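Long-range contact in carboxylesterase SOBER1 (Arabidopsis thaliana, PDB 6AVX), which hydrolyses short-chain carboxylic esters and phosphatidylcholine and dampens the plant hypersensitive response to the bacterial effector AvrBsT: residues 153-167 and 182-194. The protein carries 1 engineered substitution. Residues are numbered along the deposited sequence; the frame is centred on the assembly and turned at random.
Sequences PILWSHGTDDRMVLF and VTCEFKAYPGLGH
His194 turns the ND1 edge of its imidazole to Asp162, and ND1 donates a nearly straight hydrogen bond to OD2, 2.7 Å away. The bond lies in the ring plane and meets the syn side of the carboxylate, although the two planes are 60° apart. OD2 also accepts a hydrogen bond from a water that accepts from Gly159 N and donates to Gly193 O, while OD1 accepts from Met164 N (an Asx turn) and Val165 N (an Asx motif), so both oxygens are held and the carboxylate cannot easily swivel. Met164 CB sits over one face of the imidazole, 4.0 Å from its centroid, and Val165 CG2 touches His194 CE1 at 3.5 Å. Asp162 and His194 are the acid and base of the probable charge-relay triad of an alpha/beta hydrolase, with Ser108 beside His194; they lie on the loops following strands 154-159 and 184-189, which pair in parallel at the edge of the central sheet. Trp156 NE1 donates to His158 ND1 within both ring planes, and His158 NE2 donates to Val165 O, which helps fix both rings. Phe186 lies nearly parallel to the Trp156 indole but slid aside, CE1 being 3.5 Å from Trp156 CD1. Phe167 CZ approaches the edge of Phe186, 3.5 Å from CE2, the rings inclined at 71°. On the other face of the sheet, Leu155 CD1 lies alongside Glu185, whose OE2 is hydrogen-bonded to Tyr203.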
loop_
_atom_site.group_PDB
_atom_site.type_symbol
_atom_site.label_atom_id
_atom_site.label_comp_id
_atom_site.label_asym_id
_atom_site.label_seq_id
_atom_site.Cartn_x
_atom_site.Cartn_y
_atom_site.Cartn_z
ATOM N N PRO A 153 1.371 5.564 10.918
ATOM C CA PRO A 153 0.463 6.459 10.193
ATOM C C PRO A 153 0.240 5.986 8.770
ATOM O O PRO A 153 1.136 5.434 8.121
ATOM C CB PRO A 153 1.186 7.808 10.218
ATOM C CG PRO A 153 2.597 7.487 10.394
ATOM C CD PRO A 153 2.676 6.189 11.182
ATOM N N ILE A 154 -0.982 6.203 8.291
ATOM C CA ILE A 154 -1.370 5.881 6.920
ATOM C C ILE A 154 -1.658 7.180 6.188
ATOM O O ILE A 154 -2.376 8.045 6.705
ATOM C CB ILE A 154 -2.611 4.976 6.880
ATOM C CG1 ILE A 154 -2.398 3.695 7.689
ATOM C CG2 ILE A 154 -2.985 4.652 5.455
ATOM C CD1 ILE A 154 -1.300 2.774 7.191
ATOM N N LEU A 155 -1.119 7.314 4.991
ATOM C CA LEU A 155 -1.510 8.366 4.059
ATOM C C LEU A 155 -2.186 7.693 2.877
ATOM O O LEU A 155 -1.543 6.913 2.169
ATOM C CB LEU A 155 -0.299 9.169 3.585
ATOM C CG LEU A 155 -0.597 10.163 2.455
ATOM C CD1 LEU A 155 -1.579 11.235 2.891
ATOM C CD2 LEU A 155 0.676 10.790 1.969
ATOM N N TRP A 156 -3.457 7.977 2.664
ATOM C CA TRP A 156 -4.233 7.388 1.584
ATOM C C TRP A 156 -4.507 8.465 0.549
ATOM O O TRP A 156 -5.114 9.486 0.881
ATOM C CB TRP A 156 -5.553 6.873 2.136
ATOM C CG TRP A 156 -6.297 5.979 1.203
ATOM C CD1 TRP A 156 -6.816 6.290 -0.017
ATOM C CD2 TRP A 156 -6.594 4.598 1.415
ATOM N NE1 TRP A 156 -7.413 5.187 -0.575
ATOM C CE2 TRP A 156 -7.292 4.130 0.292
ATOM C CE3 TRP A 156 -6.327 3.709 2.463
ATOM C CZ2 TRP A 156 -7.740 2.821 0.194
ATOM C CZ3 TRP A 156 -6.755 2.412 2.364
ATOM C CH2 TRP A 156 -7.459 1.976 1.235
ATOM N N SER A 157 -4.072 8.242 -0.685
ATOM C CA SER A 157 -4.254 9.157 -1.803
ATOM C C SER A 157 -5.194 8.489 -2.792
ATOM O O SER A 157 -4.999 7.317 -3.119
ATOM C CB SER A 157 -2.909 9.404 -2.484
ATOM O OG SER A 157 -1.985 10.029 -1.598
ATOM N N HIS A 158 -6.216 9.197 -3.267
ATOM C CA HIS A 158 -7.174 8.581 -4.185
ATOM C C HIS A 158 -7.720 9.634 -5.135
ATOM O O HIS A 158 -8.025 10.763 -4.722
ATOM C CB HIS A 158 -8.328 7.925 -3.428
ATOM C CG HIS A 158 -8.826 6.648 -4.028
ATOM N ND1 HIS A 158 -8.719 5.437 -3.371
ATOM C CD2 HIS A 158 -9.441 6.382 -5.206
ATOM C CE1 HIS A 158 -9.241 4.487 -4.124
ATOM N NE2 HIS A 158 -9.679 5.031 -5.248
ATOM N N GLY A 159 -7.868 9.244 -6.396
ATOM C CA GLY A 159 -8.443 10.125 -7.397
ATOM C C GLY A 159 -9.955 10.059 -7.354
ATOM O O GLY A 159 -10.553 8.990 -7.281
ATOM N N THR A 160 -10.584 11.235 -7.419
ATOM C CA THR A 160 -12.035 11.270 -7.307
ATOM C C THR A 160 -12.724 10.636 -8.504
ATOM O O THR A 160 -13.865 10.182 -8.378
ATOM C CB THR A 160 -12.561 12.699 -7.154
ATOM O OG1 THR A 160 -12.219 13.470 -8.307
ATOM C CG2 THR A 160 -11.995 13.372 -5.924
ATOM N N ASP A 161 -12.059 10.583 -9.654
ATOM C CA ASP A 161 -12.666 10.121 -10.893
ATOM C C ASP A 161 -12.282 8.695 -11.239
ATOM O O ASP A 161 -12.527 8.245 -12.361
ATOM C CB ASP A 161 -12.314 11.071 -12.043
ATOM C CG ASP A 161 -13.011 12.417 -11.929
ATOM O OD1 ASP A 161 -13.545 12.729 -10.844
ATOM O OD2 ASP A 161 -13.018 13.169 -12.933
ATOM N N ASP A 162 -11.713 7.963 -10.289
ATOM C CA ASP A 162 -11.258 6.600 -10.517
ATOM C C ASP A 162 -12.463 5.682 -10.701
ATOM O O ASP A 162 -13.315 5.572 -9.812
ATOM C CB ASP A 162 -10.442 6.190 -9.292
ATOM C CG ASP A 162 -9.635 4.922 -9.491
ATOM O OD1 ASP A 162 -10.038 4.034 -10.273
ATOM O OD2 ASP A 162 -8.568 4.808 -8.830
ATOM N N ARG A 163 -12.530 5.006 -11.848
ATOM C CA ARG A 163 -13.588 4.052 -12.162
ATOM C C ARG A 163 -13.087 2.621 -12.150
ATOM O O ARG A 163 -13.831 1.703 -12.510
ATOM C CB ARG A 163 -14.247 4.384 -13.503
ATOM C CG ARG A 163 -14.906 5.764 -13.507
ATOM C CD ARG A 163 -15.872 5.956 -14.670
ATOM N NE ARG A 163 -16.872 4.884 -14.746
ATOM C CZ ARG A 163 -17.212 4.224 -15.853
ATOM N NH1 ARG A 163 -16.675 4.533 -17.026
ATOM N NH2 ARG A 163 -18.122 3.262 -15.794
ATOM N N MET A 164 -11.846 2.410 -11.724
ATOM C CA MET A 164 -11.320 1.066 -11.579
ATOM C C MET A 164 -11.294 0.618 -10.134
ATOM O O MET A 164 -11.688 -0.516 -9.845
ATOM C CB MET A 164 -9.938 0.967 -12.204
ATOM C CG MET A 164 -10.036 1.148 -13.688
ATOM S SD MET A 164 -8.459 1.257 -14.505
ATOM C CE MET A 164 -7.765 -0.351 -14.113
ATOM N N VAL A 165 -10.869 1.487 -9.241
ATOM C CA VAL A 165 -11.028 1.324 -7.805
ATOM C C VAL A 165 -11.775 2.578 -7.390
ATOM O O VAL A 165 -11.204 3.670 -7.339
ATOM C CB VAL A 165 -9.690 1.195 -7.077
ATOM C CG1 VAL A 165 -9.930 1.094 -5.572
ATOM C CG2 VAL A 165 -8.929 -0.020 -7.581
ATOM N N LEU A 166 -13.088 2.445 -7.199
ATOM C CA LEU A 166 -13.921 3.617 -7.013
ATOM C C LEU A 166 -13.465 4.425 -5.814
ATOM O O LEU A 166 -13.023 3.886 -4.802
ATOM C CB LEU A 166 -15.386 3.233 -6.800
ATOM C CG LEU A 166 -16.108 2.494 -7.915
ATOM C CD1 LEU A 166 -17.570 2.862 -7.815
ATOM C CD2 LEU A 166 -15.611 2.808 -9.286
ATOM N N PHE A 167 -13.599 5.736 -5.935
ATOM C CA PHE A 167 -13.246 6.635 -4.842
ATOM C C PHE A 167 -13.933 6.217 -3.544
ATOM O O PHE A 167 -13.333 6.288 -2.461
ATOM C CB PHE A 167 -13.620 8.062 -5.256
ATOM C CG PHE A 167 -13.203 9.131 -4.279
ATOM C CD1 PHE A 167 -11.876 9.506 -4.148
ATOM C CD2 PHE A 167 -14.155 9.802 -3.521
ATOM C CE1 PHE A 167 -11.499 10.505 -3.277
ATOM C CE2 PHE A 167 -13.779 10.803 -2.637
ATOM C CZ PHE A 167 -12.449 11.156 -2.520
ATOM N N VAL A 182 -6.445 3.245 14.042
ATOM C CA VAL A 182 -5.325 3.657 13.204
ATOM C C VAL A 182 -5.591 5.073 12.729
ATOM O O VAL A 182 -6.736 5.419 12.428
ATOM C CB VAL A 182 -5.227 2.705 11.996
ATOM C CG1 VAL A 182 -4.224 3.194 10.980
ATOM C CG2 VAL A 182 -4.881 1.307 12.431
ATOM N N THR A 183 -4.539 5.879 12.639
ATOM C CA THR A 183 -4.651 7.253 12.171
ATOM C C THR A 183 -4.353 7.317 10.681
ATOM O O THR A 183 -3.296 6.864 10.231
ATOM C CB THR A 183 -3.667 8.130 12.943
ATOM O OG1 THR A 183 -3.961 8.040 14.344
ATOM C CG2 THR A 183 -3.765 9.580 12.510
ATOM N N CYS A 184 -5.276 7.889 9.916
ATOM C CA CYS A 184 -5.143 7.971 8.469
ATOM C C CYS A 184 -5.417 9.389 8.004
ATOM O O CYS A 184 -6.432 9.986 8.379
ATOM C CB CYS A 184 -6.127 7.008 7.816
ATOM S SG CYS A 184 -6.122 7.012 6.034
ATOM N N GLU A 185 -4.513 9.923 7.198
ATOM C CA GLU A 185 -4.779 11.130 6.432
ATOM C C GLU A 185 -5.259 10.703 5.057
ATOM O O GLU A 185 -4.595 9.909 4.382
ATOM C CB GLU A 185 -3.536 11.999 6.254
ATOM C CG GLU A 185 -3.880 13.252 5.419
ATOM C CD GLU A 185 -2.704 14.108 4.994
ATOM O OE1 GLU A 185 -1.581 13.943 5.508
ATOM O OE2 GLU A 185 -2.936 14.971 4.117
ATOM N N PHE A 186 -6.396 11.223 4.628
ATOM C CA PHE A 186 -6.938 10.916 3.315
ATOM C C PHE A 186 -6.755 12.145 2.437
ATOM O O PHE A 186 -7.158 13.258 2.817
ATOM C CB PHE A 186 -8.410 10.553 3.445
ATOM C CG PHE A 186 -9.027 10.055 2.179
ATOM C CD1 PHE A 186 -9.029 8.712 1.861
ATOM C CD2 PHE A 186 -9.625 10.946 1.297
ATOM C CE1 PHE A 186 -9.623 8.262 0.677
ATOM C CE2 PHE A 186 -10.210 10.503 0.126
ATOM C CZ PHE A 186 -10.207 9.153 -0.181
ATOM N N LYS A 187 -6.120 11.963 1.289
ATOM C CA LYS A 187 -5.824 13.041 0.355
ATOM C C LYS A 187 -6.538 12.736 -0.955
ATOM O O LYS A 187 -6.147 11.814 -1.683
ATOM C CB LYS A 187 -4.315 13.157 0.144
ATOM C CG LYS A 187 -3.876 14.361 -0.656
ATOM C CD LYS A 187 -4.191 15.652 0.074
ATOM C CE LYS A 187 -3.656 16.856 -0.679
ATOM N NZ LYS A 187 -4.495 18.057 -0.428
ATOM N N ALA A 188 -7.595 13.497 -1.249
ATOM C CA ALA A 188 -8.335 13.339 -2.491
ATOM C C ALA A 188 -7.669 14.157 -3.582
ATOM O O ALA A 188 -7.169 15.262 -3.337
ATOM C CB ALA A 188 -9.778 13.822 -2.333
ATOM N N TYR A 189 -7.678 13.615 -4.793
ATOM C CA TYR A 189 -7.139 14.286 -5.973
ATOM C C TYR A 189 -8.282 14.515 -6.954
ATOM O O TYR A 189 -8.663 13.589 -7.690
ATOM C CB TYR A 189 -5.992 13.474 -6.586
ATOM C CG TYR A 189 -4.773 13.649 -5.722
ATOM C CD1 TYR A 189 -3.910 14.700 -5.955
ATOM C CD2 TYR A 189 -4.532 12.829 -4.629
ATOM C CE1 TYR A 189 -2.830 14.931 -5.149
ATOM C CE2 TYR A 189 -3.438 13.051 -3.807
ATOM C CZ TYR A 189 -2.593 14.109 -4.078
ATOM O OH TYR A 189 -1.500 14.388 -3.296
ATOM N N PRO A 190 -8.894 15.708 -6.962
ATOM C CA PRO A 190 -10.039 15.951 -7.849
ATOM C C PRO A 190 -9.648 15.794 -9.306
ATOM O O PRO A 190 -8.621 16.299 -9.759
ATOM C CB PRO A 190 -10.458 17.393 -7.523
ATOM C CG PRO A 190 -9.369 17.969 -6.718
ATOM C CD PRO A 190 -8.644 16.840 -6.057
ATOM N N GLY A 191 -10.469 15.055 -10.031
ATOM C CA GLY A 191 -10.244 14.840 -11.439
ATOM C C GLY A 191 -9.276 13.728 -11.785
ATOM O O GLY A 191 -9.224 13.318 -12.950
ATOM N N LEU A 192 -8.502 13.220 -10.826
ATOM C CA LEU A 192 -7.573 12.134 -11.101
ATOM C C LEU A 192 -8.335 10.823 -11.195
ATOM O O LEU A 192 -9.265 10.576 -10.430
ATOM C CB LEU A 192 -6.540 12.062 -9.978
ATOM C CG LEU A 192 -5.437 11.012 -10.128
ATOM C CD1 LEU A 192 -4.542 11.331 -11.302
ATOM C CD2 LEU A 192 -4.598 10.915 -8.863
ATOM N N GLY A 193 -7.936 9.994 -12.142
ATOM C CA GLY A 193 -8.443 8.649 -12.262
ATOM C C GLY A 193 -7.518 7.635 -11.623
ATOM O O GLY A 193 -6.916 7.883 -10.569
ATOM N N HIS A 194 -7.390 6.479 -12.273
ATOM C CA HIS A 194 -6.637 5.361 -11.718
ATOM C C HIS A 194 -5.207 5.415 -12.241
ATOM O O HIS A 194 -4.800 4.647 -13.107
ATOM C CB HIS A 194 -7.300 4.046 -12.090
ATOM C CG HIS A 194 -6.840 2.903 -11.257
ATOM N ND1 HIS A 194 -7.104 2.826 -9.909
ATOM C CD2 HIS A 194 -6.112 1.809 -11.571
ATOM C CE1 HIS A 194 -6.563 1.719 -9.422
ATOM N NE2 HIS A 194 -5.974 1.080 -10.416
HETATM O O HOH W 1 -0.461 12.222 -2.172
HETATM O O HOH W 2 -7.302 6.986 -8.006
#